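Tapirin (Caldicellulosiruptor hydrothermalis, PDB 6N2C) probably binds cellulose and so helps this extremely thermophilic bacterium adhere to plant biomass, its C-terminal domain being a beta-helix that also holds a zinc ion. Local coordinates at residues I200-T204 with R205-S209; I227-D230 with N231-V234; I522-P525 with P526-H530; L541-G545 with G546-I550; Q557-I560 with D561-S565. One frame throughout, in Å; residues are numbered along the deposited sequence.

Interaction 1 of 5, residues I200-T204 with R205-S209; sequences ITVTT and RNMYS
The thioether end of M207 reaches back across the bend at T204 and R205 to meet the side chains of V202 and T204. M207 starts out extended, with CG anti to the backbone N (chi1 170°). At the last torsion the methyl swings round until it nearly eclipses the chain (chi3 4°), a mildly strained turn that carries CE toward the first strand. There CE lies 4.0 Å from T204 CG2 and, more loosely, 4.5 Å from V202 CG1, so one methyl of M207 is shared between a methyl of strand 200-203 (V202) and a methyl of the bend that follows (T204). T204 divides its branches: CG2 goes to this apolar group, while OG1, anti to the backbone N (chi1 -165°), lies by the following chain. OG1 approaches N206 O at 3.4 Å, a weak hydrogen bond at this length, and an unsettled one, because the same proton has another acceptor within reach. R205 points the other way, its chain bent toward D230, with which NE forms a long, weak ion pair. Further contacts enclose the apolar group: I227 touches both V202 and M207, and L188 touches V202. Strands 200-203 and 206-209 pair with different neighbours in separate sheets. Apolar side chains turned inward from two faces of one bend, with R205 directed away, are characteristic of a corner of a parallel beta-helix, which is the fold of this domain.

Interaction 2 of 5, residues I227-D230 with N231-V234; sequences IKAD and NIIV
I232 packs against I227 and A229 across a sharp corner at D230, where strands 227-229 and 231-234 run at 104° to one another. The apolar contacts all come from one arm of I232. Its CG1 lies beside the backbone N (chi1 -56°) and the arm runs on extended, bringing CG1 to 3.8 Å from A229 CB and CD1 to 4.0 Å from I227 CG2. The two isoleucine side chains thus meet through a single methyl each, at an oblique crossing. Polar contacts lie on the outer side of the bend and involve the amide of N231. Its OD1 stands 3.3 Å from D230 O, acceptor beside acceptor, and the amide's bonds go to neighbouring parts of the chain: ND2 donates to N206 OD1 and D177 OD2, while OD1 accepts from N251 ND2 and L252 N. Four hydrogen bonds therefore fix both the position and the flip of the buried amide. A leucine in its place would probably leave N206 OD1 and N251 ND2 without their mates and the D177 carboxylate short of a donor. The corner therefore separates its chemistry, with hydrocarbon filling the inside of the bend and a fully used amide tying successive turns together.

Interaction 3 of 5, residues I522-P525 with P526-H530; sequences INVP and PDQNH. With ZN (zinc ion), chain C; EDO (1,2-ethanediol), chain D.
V524 turns CG1 anti to its backbone N (chi1 -175°), and Q528 sets CG anti to the carbonyl carbon before folding at the next torsion (chi2 -70°). The two side chains then cross at about a right angle, with V524 CG1 4.1 Å from Q528 CG. What brings them together is a type I turn from P525 to Q528, closed by Q528 N donating to P525 O at 3.3 Å. That bond is fairly straight at the hydrogen (159°), yet its donor sits above the carbonyl plane. P526 takes the second position of the turn, where its ring-restricted phi fits. After it, D527 curls back so that OD1 lies 3.3 Å from P525 CB. F500 of helix 494-500 lies against V524 and P525. Ahead of the turn, N523 N donates to O1 of an ethanediol at 2.9 Å, a molecule probably from the crystallisation liquor. Past it, H530 binds zinc through NE2 at 1.9 Å, its CD2 and CE1 nearly equidistant from the metal, and D532 and E551 complete the protein ligands. One long backbone bond and modest apolar contact thus shape a tight connection leading into a zinc site of one imidazole nitrogen and two carboxylate side chains.

Interaction 4 of 5, residues L541-G545 with G546-I550; sequences LQFNG and GNLNI
F543 faces L548 and I550 across a loop with no hydrogen bond between its two halves: the chain leaves strand 541-543, passes G545 and G546, and takes a left-handed conformation at N547 before strand 548-552. Three side chains meet on the inside of this bend. The phenyl group of F543, with CG beside the backbone N (chi1 -66°), swings in toward the second strand. L548 crosses it at about a right angle and sets CD2 3.5 Å from F543 CD2. I550 comes from the opposite direction, placing CD1 3.3 Å from F543 CE2 and 3.5 Å from F543 CZ. Both methyls reach the ring obliquely, near adjoining carbons. I550 was deposited in two conformers, so its short approach describes one of them and is less certain than that of L548. Outside the loop, F196 meets the F543 ring with nearly parallel planes, V524 and I200 touch it too, and N197 ND2 donates to F543 O. Cutting the ring back to an alanine is likely to open a gap before L548 and I550 and to take the F543 ring away from F196. Strands 541-543 and 548-552 belong to different sheets, so their inward aliphatic and aromatic groups form part of the stacked interior characteristic of a parallel beta-helix, next to the zinc ligand E551, which follows I550 directly.

Interaction 5 of 5, residues Q557-I560 with D561-S565; sequences QPLI and DYLLS
Q557 and D561, one helical turn apart, are joined by a hydrogen bond of 2.7 Å from Q557 NE2 to D561 OD1. The bond is nearly straight (163°) and lies in the amide plane of Q557, but it meets the carboxylate from above its plane, 39° out of it. A bend in the glutamine chain (chi2 63°) folds the amide back over the helix so that NE2 can reach the acid. The other end of that amide is also used, since OE1 accepts from R554. Beneath the side-chain bond runs the regular i to i+4 backbone ladder: D561 N donates to Q557 O at 2.8 Å, Y562 N to P558 O at 3.0 Å, L563 N to L559 O at 2.9 Å and L564 N to I560 O, also at 2.9 Å. At the far end, S565 OG turns back to donate to Y562 O at 2.8 Å, and the Y562 hydroxyl bonds to E473. The packing is looser. I560 and L564 lie side by side and point the same way, with I560 CG2 3.8 Å from L564 CD1, while L559 CG approaches L563 CD1 at 4.3 Å. L559 and L563 also rest on V487, and L559 reaches F515 and I517, so this face of the helix covers strands 483-488 and 513-518. The helix is thus amphipathic: a short surface bond between amide and acid, which probably steadies its first turn, accompanies the leucines L559 and L563, packed against strands of the beta-helix.

In the fold
Along the chain the five contacts follow one another without overlap. Interactions 1 and 2 lie in adjacent turns of the beta-helix, centres about 6 Å apart: strand 200-203 pairs with 227-229, and 206-209 with 231-234. Interactions 3 and 4, centres about 5 Å apart, come far later in sequence but join the same stack through strands 522-524 and 541-543. Strand 548-552 pairs with 200-203, so interaction 4, about 12 Å from interaction 1, extends the helix beyond its early turns. Zinc, bound by H530, D532 and E551, bridges these late turns. Interaction 5 stands apart, about 22 Å or more from the others between centres, on helix 557-565 beside the outermost strand 483-488.

Interaction 1 of 5, residues I200-T204 with R205-S209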
# COMPACT_ATOMS: atom_id res chain seq x y z
N ILE A 200 6.72 7.72 16.41
CA ILE A 200 7.84 8.04 15.52
C ILE A 200 7.25 8.76 14.34
O ILE A 200 6.23 8.33 13.82
CB ILE A 200 8.71 6.78 15.19
CG1 ILE A 200 9.31 6.28 16.56
CG2 ILE A 200 9.82 7.13 14.15
CD1 ILE A 200 10.33 5.17 16.56
N THR A 201 7.89 9.86 13.92
CA THR A 201 7.54 10.57 12.70
C THR A 201 8.72 10.46 11.75
O THR A 201 9.83 10.79 12.15
CB THR A 201 7.24 12.02 12.98
OG1 THR A 201 6.13 12.13 13.91
CG2 THR A 201 6.87 12.76 11.77
N VAL A 202 8.48 9.92 10.58
CA VAL A 202 9.54 9.69 9.55
C VAL A 202 9.21 10.59 8.37
O VAL A 202 8.14 10.48 7.80
CB VAL A 202 9.57 8.24 9.10
CG1 VAL A 202 10.57 8.02 7.97
CG2 VAL A 202 9.85 7.30 10.25
N THR A 203 10.21 11.39 7.89
CA THR A 203 10.16 12.12 6.65
C THR A 203 11.31 11.56 5.82
O THR A 203 12.44 11.62 6.26
CB THR A 203 10.30 13.62 6.87
OG1 THR A 203 9.33 14.10 7.84
CG2 THR A 203 10.07 14.40 5.56
N THR A 204 10.98 10.98 4.68
CA THR A 204 11.99 10.33 3.85
C THR A 204 11.75 10.49 2.41
O THR A 204 10.69 10.95 1.95
CB THR A 204 12.18 8.88 4.27
OG1 THR A 204 13.41 8.36 3.69
CG2 THR A 204 11.03 8.03 3.71
N ARG A 205 12.74 10.09 1.61
CA ARG A 205 12.53 9.96 0.18
C ARG A 205 12.14 8.52 -0.02
O ARG A 205 10.91 8.23 0.02
CB ARG A 205 13.75 10.34 -0.69
CG ARG A 205 14.06 11.79 -0.75
CD ARG A 205 15.08 12.00 -1.85
NE ARG A 205 14.60 11.68 -3.21
CZ ARG A 205 15.26 12.00 -4.32
NH1 ARG A 205 16.47 12.58 -4.27
NH2 ARG A 205 14.75 11.66 -5.50
N ASN A 206 13.12 7.61 -0.12
CA ASN A 206 12.79 6.17 -0.28
C ASN A 206 13.07 5.33 0.92
O ASN A 206 14.00 5.62 1.68
CB ASN A 206 13.44 5.69 -1.55
CG ASN A 206 12.93 6.46 -2.76
OD1 ASN A 206 11.72 6.71 -2.86
ND2 ASN A 206 13.83 6.88 -3.71
N MET A 207 12.30 4.22 1.10
CA MET A 207 12.51 3.33 2.23
C MET A 207 12.31 1.91 1.74
O MET A 207 11.46 1.68 0.86
CB MET A 207 11.45 3.63 3.35
CG MET A 207 11.43 2.60 4.46
SD MET A 207 10.36 3.06 5.92
CE MET A 207 9.74 4.59 5.20
N TYR A 208 13.25 1.05 2.09
CA TYR A 208 13.20 -0.33 1.72
C TYR A 208 13.33 -1.23 2.94
O TYR A 208 14.16 -1.01 3.85
CB TYR A 208 14.35 -0.71 0.75
CG TYR A 208 14.52 -2.19 0.44
CD1 TYR A 208 15.28 -3.06 1.26
CD2 TYR A 208 14.02 -2.72 -0.69
CE1 TYR A 208 15.33 -4.41 0.97
CE2 TYR A 208 14.10 -4.05 -0.99
CZ TYR A 208 14.81 -4.89 -0.16
OH TYR A 208 14.94 -6.23 -0.46
N SER A 209 12.55 -2.32 2.96
CA SER A 209 12.78 -3.38 3.92
C SER A 209 12.58 -4.68 3.21
O SER A 209 11.75 -4.78 2.29
CB SER A 209 11.75 -3.23 5.05
OG SER A 209 12.08 -4.03 6.15

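Interaction 2 of 5, residues I227-D230 with N231-V234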
# COMPACT_ATOMS: atom_id res chain seq x y z
N ILE A 227 4.48 8.66 8.61
CA ILE A 227 5.54 8.49 7.57
C ILE A 227 5.10 9.30 6.37
O ILE A 227 3.97 9.17 5.89
CB ILE A 227 5.69 7.04 7.12
CG1 ILE A 227 6.12 6.17 8.28
CG2 ILE A 227 6.68 6.94 5.98
CD1 ILE A 227 6.23 4.69 7.83
N LYS A 228 6.03 10.09 5.83
CA LYS A 228 5.89 10.73 4.56
C LYS A 228 7.10 10.24 3.70
O LYS A 228 8.22 10.35 4.14
CB LYS A 228 5.89 12.23 4.68
CG LYS A 228 5.72 12.86 3.32
CD LYS A 228 5.79 14.38 3.43
CE LYS A 228 5.69 15.08 2.08
NZ LYS A 228 4.38 14.76 1.37
N ALA A 229 6.80 9.68 2.55
CA ALA A 229 7.84 9.08 1.67
C ALA A 229 7.50 9.26 0.24
O ALA A 229 6.35 9.34 -0.13
CB ALA A 229 7.90 7.59 1.99
N ASP A 230 8.50 9.21 -0.65
CA ASP A 230 8.24 9.05 -2.06
C ASP A 230 7.86 7.63 -2.41
O ASP A 230 6.93 7.38 -3.20
CB ASP A 230 9.55 9.33 -2.88
CG ASP A 230 10.04 10.77 -2.82
OD1 ASP A 230 9.30 11.64 -2.39
OD2 ASP A 230 11.15 10.99 -3.35
N ASN A 231 8.60 6.67 -1.86
CA ASN A 231 8.40 5.25 -2.18
C ASN A 231 8.68 4.43 -0.94
O ASN A 231 9.61 4.77 -0.18
CB ASN A 231 9.27 4.68 -3.33
CG ASN A 231 9.08 5.42 -4.66
OD1 ASN A 231 8.11 5.19 -5.36
ND2 ASN A 231 9.99 6.35 -4.98
N ILE A 232 7.85 3.36 -0.74
CA ILE A 232 8.08 2.38 0.29
C ILE A 232 7.98 1.03 -0.30
O ILE A 232 6.99 0.71 -0.95
CB ILE A 232 7.06 2.52 1.48
CG1 ILE A 232 7.06 3.91 2.09
CG2 ILE A 232 7.27 1.40 2.50
CD1 ILE A 232 6.08 4.10 3.27
N ILE A 233 9.04 0.21 -0.12
CA ILE A 233 9.10 -1.10 -0.71
C ILE A 233 9.41 -2.12 0.34
O ILE A 233 10.39 -2.02 1.00
CB ILE A 233 10.19 -1.18 -1.85
CG1 ILE A 233 9.87 -0.13 -2.93
CG2 ILE A 233 10.37 -2.63 -2.35
CD1 ILE A 233 10.98 0.05 -3.96
N VAL A 234 8.54 -3.10 0.44
CA VAL A 234 8.70 -4.24 1.40
C VAL A 234 8.77 -5.46 0.54
O VAL A 234 7.77 -6.04 0.08
CB VAL A 234 7.54 -4.34 2.40
CG1 VAL A 234 7.92 -5.34 3.49
CG2 VAL A 234 7.33 -2.98 3.08

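Interaction 3 of 5, residues I522-P525 with P526-H530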
# COMPACT_ATOMS: atom_id res chain seq x y z
N ILE A 522 20.79 -2.43 13.33
CA ILE A 522 20.86 -1.15 14.02
C ILE A 522 19.80 -1.08 15.06
O ILE A 522 18.64 -1.08 14.74
CB ILE A 522 20.73 0.10 13.10
CG1 ILE A 522 21.84 0.12 12.06
CG2 ILE A 522 20.80 1.36 13.94
CD1 ILE A 522 21.67 1.09 10.90
N ASN A 523 20.21 -1.01 16.35
CA ASN A 523 19.25 -0.77 17.41
C ASN A 523 19.42 0.59 17.88
O ASN A 523 20.47 0.92 18.47
CB ASN A 523 19.55 -1.76 18.57
CG ASN A 523 19.38 -3.20 18.14
OD1 ASN A 523 18.47 -3.53 17.34
ND2 ASN A 523 20.29 -4.09 18.63
N VAL A 524 18.44 1.43 17.63
CA VAL A 524 18.51 2.84 17.95
C VAL A 524 18.18 3.05 19.43
O VAL A 524 17.15 2.59 19.94
CB VAL A 524 17.58 3.66 17.13
CG1 VAL A 524 17.79 5.15 17.40
CG2 VAL A 524 17.83 3.41 15.63
N PRO A 525 19.09 3.71 20.17
CA PRO A 525 18.84 3.85 21.61
C PRO A 525 17.57 4.57 21.92
O PRO A 525 17.18 5.50 21.20
CB PRO A 525 20.03 4.69 22.10
CG PRO A 525 21.09 4.36 21.19
CD PRO A 525 20.47 4.08 19.84
N PRO A 526 16.92 4.21 23.05
CA PRO A 526 15.68 4.92 23.40
C PRO A 526 15.73 6.38 23.78
O PRO A 526 14.71 7.04 23.75
CB PRO A 526 15.16 4.14 24.61
CG PRO A 526 16.36 3.58 25.21
CD PRO A 526 17.34 3.25 24.10
N ASP A 527 16.91 6.91 24.09
CA ASP A 527 16.96 8.34 24.42
C ASP A 527 17.05 9.25 23.19
O ASP A 527 16.91 10.46 23.31
CB ASP A 527 18.12 8.64 25.39
CG ASP A 527 19.49 8.26 24.86
OD1 ASP A 527 19.69 7.45 23.89
OD2 ASP A 527 20.47 8.79 25.44
N GLN A 528 17.26 8.68 21.99
CA GLN A 528 17.24 9.55 20.75
C GLN A 528 15.87 10.10 20.46
O GLN A 528 14.84 9.36 20.52
CB GLN A 528 17.74 8.70 19.55
CG GLN A 528 19.18 8.23 19.68
CD GLN A 528 20.16 9.38 19.56
OE1 GLN A 528 19.97 10.21 18.65
NE2 GLN A 528 21.13 9.51 20.52
N ASN A 529 15.78 11.41 20.20
CA ASN A 529 14.55 12.02 19.81
C ASN A 529 14.56 12.77 18.48
O ASN A 529 13.51 13.16 18.00
CB ASN A 529 14.08 12.92 20.92
CG ASN A 529 14.98 14.13 21.12
OD1 ASN A 529 15.87 14.44 20.34
ND2 ASN A 529 14.77 14.80 22.22
N HIS A 530 15.75 12.98 17.88
CA HIS A 530 15.80 13.67 16.61
C HIS A 530 17.01 13.13 15.86
O HIS A 530 18.14 13.27 16.31
CB HIS A 530 15.97 15.19 16.84
CG HIS A 530 16.04 16.01 15.57
ND1 HIS A 530 16.67 17.24 15.51
CD2 HIS A 530 15.59 15.76 14.32
CE1 HIS A 530 16.61 17.68 14.26
NE2 HIS A 530 15.94 16.80 13.51
ZN ZN C . 15.63 16.80 11.61
C1 EDO D . 22.88 -3.32 16.88
O1 EDO D . 22.90 -1.92 17.03
C2 EDO D . 24.23 -3.83 16.36
O2 EDO D . 25.34 -3.49 17.21

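Interaction 4 of 5, residues L541-G545 with G546-I550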
# COMPACT_ATOMS: atom_id res chain seq x y z
N LEU A 541 16.40 -3.05 11.51
CA LEU A 541 16.42 -1.74 12.06
C LEU A 541 15.35 -1.60 13.13
O LEU A 541 14.11 -1.57 12.83
CB LEU A 541 16.22 -0.72 10.94
CG LEU A 541 16.05 0.69 11.38
CD1 LEU A 541 17.25 1.22 12.15
CD2 LEU A 541 15.82 1.53 10.15
N GLN A 542 15.80 -1.46 14.37
CA GLN A 542 14.85 -1.51 15.53
C GLN A 542 15.01 -0.30 16.30
O GLN A 542 16.14 0.03 16.71
CB GLN A 542 15.16 -2.74 16.37
CG GLN A 542 14.41 -2.85 17.67
CD GLN A 542 13.69 -4.18 17.83
OE1 GLN A 542 14.27 -5.27 17.54
NE2 GLN A 542 12.41 -4.11 18.25
N PHE A 543 13.91 0.40 16.52
CA PHE A 543 13.90 1.58 17.34
C PHE A 543 13.51 1.14 18.75
O PHE A 543 12.41 0.64 18.95
CB PHE A 543 12.94 2.62 16.80
CG PHE A 543 13.42 3.15 15.46
CD1 PHE A 543 13.16 2.47 14.26
CD2 PHE A 543 14.22 4.27 15.42
CE1 PHE A 543 13.61 2.94 13.03
CE2 PHE A 543 14.70 4.73 14.19
CZ PHE A 543 14.42 4.06 12.98
N ASN A 544 14.45 1.31 19.69
CA ASN A 544 14.28 0.80 21.08
C ASN A 544 13.48 1.79 21.92
O ASN A 544 13.08 1.46 23.05
CB ASN A 544 15.60 0.40 21.68
CG ASN A 544 16.14 -0.95 21.12
OD1 ASN A 544 17.37 -1.21 21.04
ND2 ASN A 544 15.22 -1.84 20.80
N GLY A 545 13.24 2.96 21.35
CA GLY A 545 12.44 4.02 21.90
C GLY A 545 11.47 4.62 20.93
O GLY A 545 11.59 4.44 19.70
N GLY A 546 10.48 5.33 21.48
CA GLY A 546 9.60 6.15 20.64
C GLY A 546 9.87 7.63 20.77
O GLY A 546 10.92 8.02 21.27
N ASN A 547 8.88 8.44 20.43
CA ASN A 547 8.93 9.92 20.55
C ASN A 547 10.18 10.51 19.81
O ASN A 547 11.02 11.21 20.38
CB ASN A 547 8.92 10.31 22.00
CG ASN A 547 7.67 9.75 22.73
OD1 ASN A 547 7.79 8.96 23.68
ND2 ASN A 547 6.51 10.07 22.24
N LEU A 548 10.26 10.13 18.57
CA LEU A 548 11.49 10.39 17.76
C LEU A 548 11.04 10.92 16.41
O LEU A 548 10.12 10.35 15.75
CB LEU A 548 12.26 9.08 17.68
CG LEU A 548 13.29 8.96 16.50
CD1 LEU A 548 14.44 9.89 16.80
CD2 LEU A 548 13.85 7.56 16.47
N ASN A 549 11.70 12.01 15.93
CA ASN A 549 11.49 12.52 14.59
C ASN A 549 12.79 12.12 13.79
O ASN A 549 13.89 12.41 14.23
CB ASN A 549 11.43 14.02 14.60
CG ASN A 549 10.21 14.55 15.25
OD1 ASN A 549 9.07 14.22 14.84
ND2 ASN A 549 10.41 15.38 16.30
N ILE A 550 12.55 11.49 12.63
CA ILE A 550 13.57 10.99 11.69
C ILE A 550 13.38 11.79 10.45
O ILE A 550 12.29 11.84 9.86
CB ILE A 550 13.46 9.46 11.40
CG1 ILE A 550 13.65 8.69 12.71
CG2 ILE A 550 14.55 9.00 10.40
CD1 ILE A 550 13.22 7.28 12.67

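Interaction 5 of 5, residues Q557-I560 with D561-S565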
# COMPACT_ATOMS: atom_id res chain seq x y z
N GLN A 557 28.94 13.83 0.43
CA GLN A 557 29.56 13.35 -0.79
C GLN A 557 30.78 12.48 -0.53
O GLN A 557 30.94 11.53 -1.27
CB GLN A 557 29.86 14.52 -1.75
CG GLN A 557 30.27 14.03 -3.15
CD GLN A 557 29.16 13.26 -3.82
OE1 GLN A 557 28.04 13.72 -3.93
NE2 GLN A 557 29.49 12.12 -4.34
N PRO A 558 31.62 12.77 0.46
CA PRO A 558 32.81 11.93 0.69
C PRO A 558 32.39 10.51 1.15
O PRO A 558 33.06 9.51 0.81
CB PRO A 558 33.55 12.59 1.81
CG PRO A 558 32.92 13.95 1.97
CD PRO A 558 31.67 14.03 1.25
N LEU A 559 31.23 10.44 1.77
CA LEU A 559 30.72 9.08 2.18
C LEU A 559 30.19 8.37 0.96
O LEU A 559 30.47 7.19 0.80
CB LEU A 559 29.71 9.20 3.34
CG LEU A 559 29.00 7.90 3.82
CD1 LEU A 559 30.11 7.04 4.44
CD2 LEU A 559 27.96 8.29 4.84
N ILE A 560 29.42 9.01 0.07
CA ILE A 560 28.94 8.42 -1.12
C ILE A 560 30.13 7.95 -2.00
O ILE A 560 30.19 6.82 -2.51
CB ILE A 560 28.10 9.39 -1.92
CG1 ILE A 560 26.78 9.74 -1.17
CG2 ILE A 560 27.81 8.91 -3.33
CD1 ILE A 560 26.00 10.80 -1.78
N ASP A 561 31.13 8.83 -2.13
CA ASP A 561 32.30 8.48 -2.94
C ASP A 561 32.99 7.20 -2.37
O ASP A 561 33.39 6.33 -3.15
CB ASP A 561 33.34 9.60 -2.92
CG ASP A 561 32.85 10.85 -3.66
OD1 ASP A 561 31.84 10.87 -4.38
OD2 ASP A 561 33.57 11.79 -3.46
N TYR A 562 33.12 7.11 -1.07
CA TYR A 562 33.67 5.92 -0.44
C TYR A 562 32.85 4.68 -0.73
O TYR A 562 33.39 3.61 -1.22
CB TYR A 562 33.82 6.06 1.05
CG TYR A 562 34.36 4.86 1.76
CD1 TYR A 562 35.73 4.57 1.75
CD2 TYR A 562 33.51 3.91 2.33
CE1 TYR A 562 36.21 3.44 2.39
CE2 TYR A 562 33.97 2.74 2.89
CZ TYR A 562 35.32 2.53 2.98
OH TYR A 562 35.78 1.41 3.54
N LEU A 563 31.55 4.79 -0.53
CA LEU A 563 30.71 3.64 -0.79
C LEU A 563 30.74 3.18 -2.24
O LEU A 563 30.69 1.96 -2.52
CB LEU A 563 29.26 3.89 -0.42
CG LEU A 563 29.05 4.17 1.07
CD1 LEU A 563 27.62 4.68 1.36
CD2 LEU A 563 29.34 3.01 1.99
N LEU A 564 30.83 4.10 -3.17
CA LEU A 564 30.90 3.78 -4.53
C LEU A 564 32.28 3.11 -4.84
O LEU A 564 32.29 2.15 -5.64
CB LEU A 564 30.81 5.06 -5.42
CG LEU A 564 29.42 5.71 -5.53
CD1 LEU A 564 29.43 7.07 -6.25
CD2 LEU A 564 28.50 4.85 -6.32
N SER A 565 33.34 3.60 -4.24
CA SER A 565 34.68 3.07 -4.51
C SER A 565 34.80 1.62 -4.09
O SER A 565 35.51 0.84 -4.75
CB SER A 565 35.77 3.89 -3.86
OG SER A 565 35.87 3.71 -2.44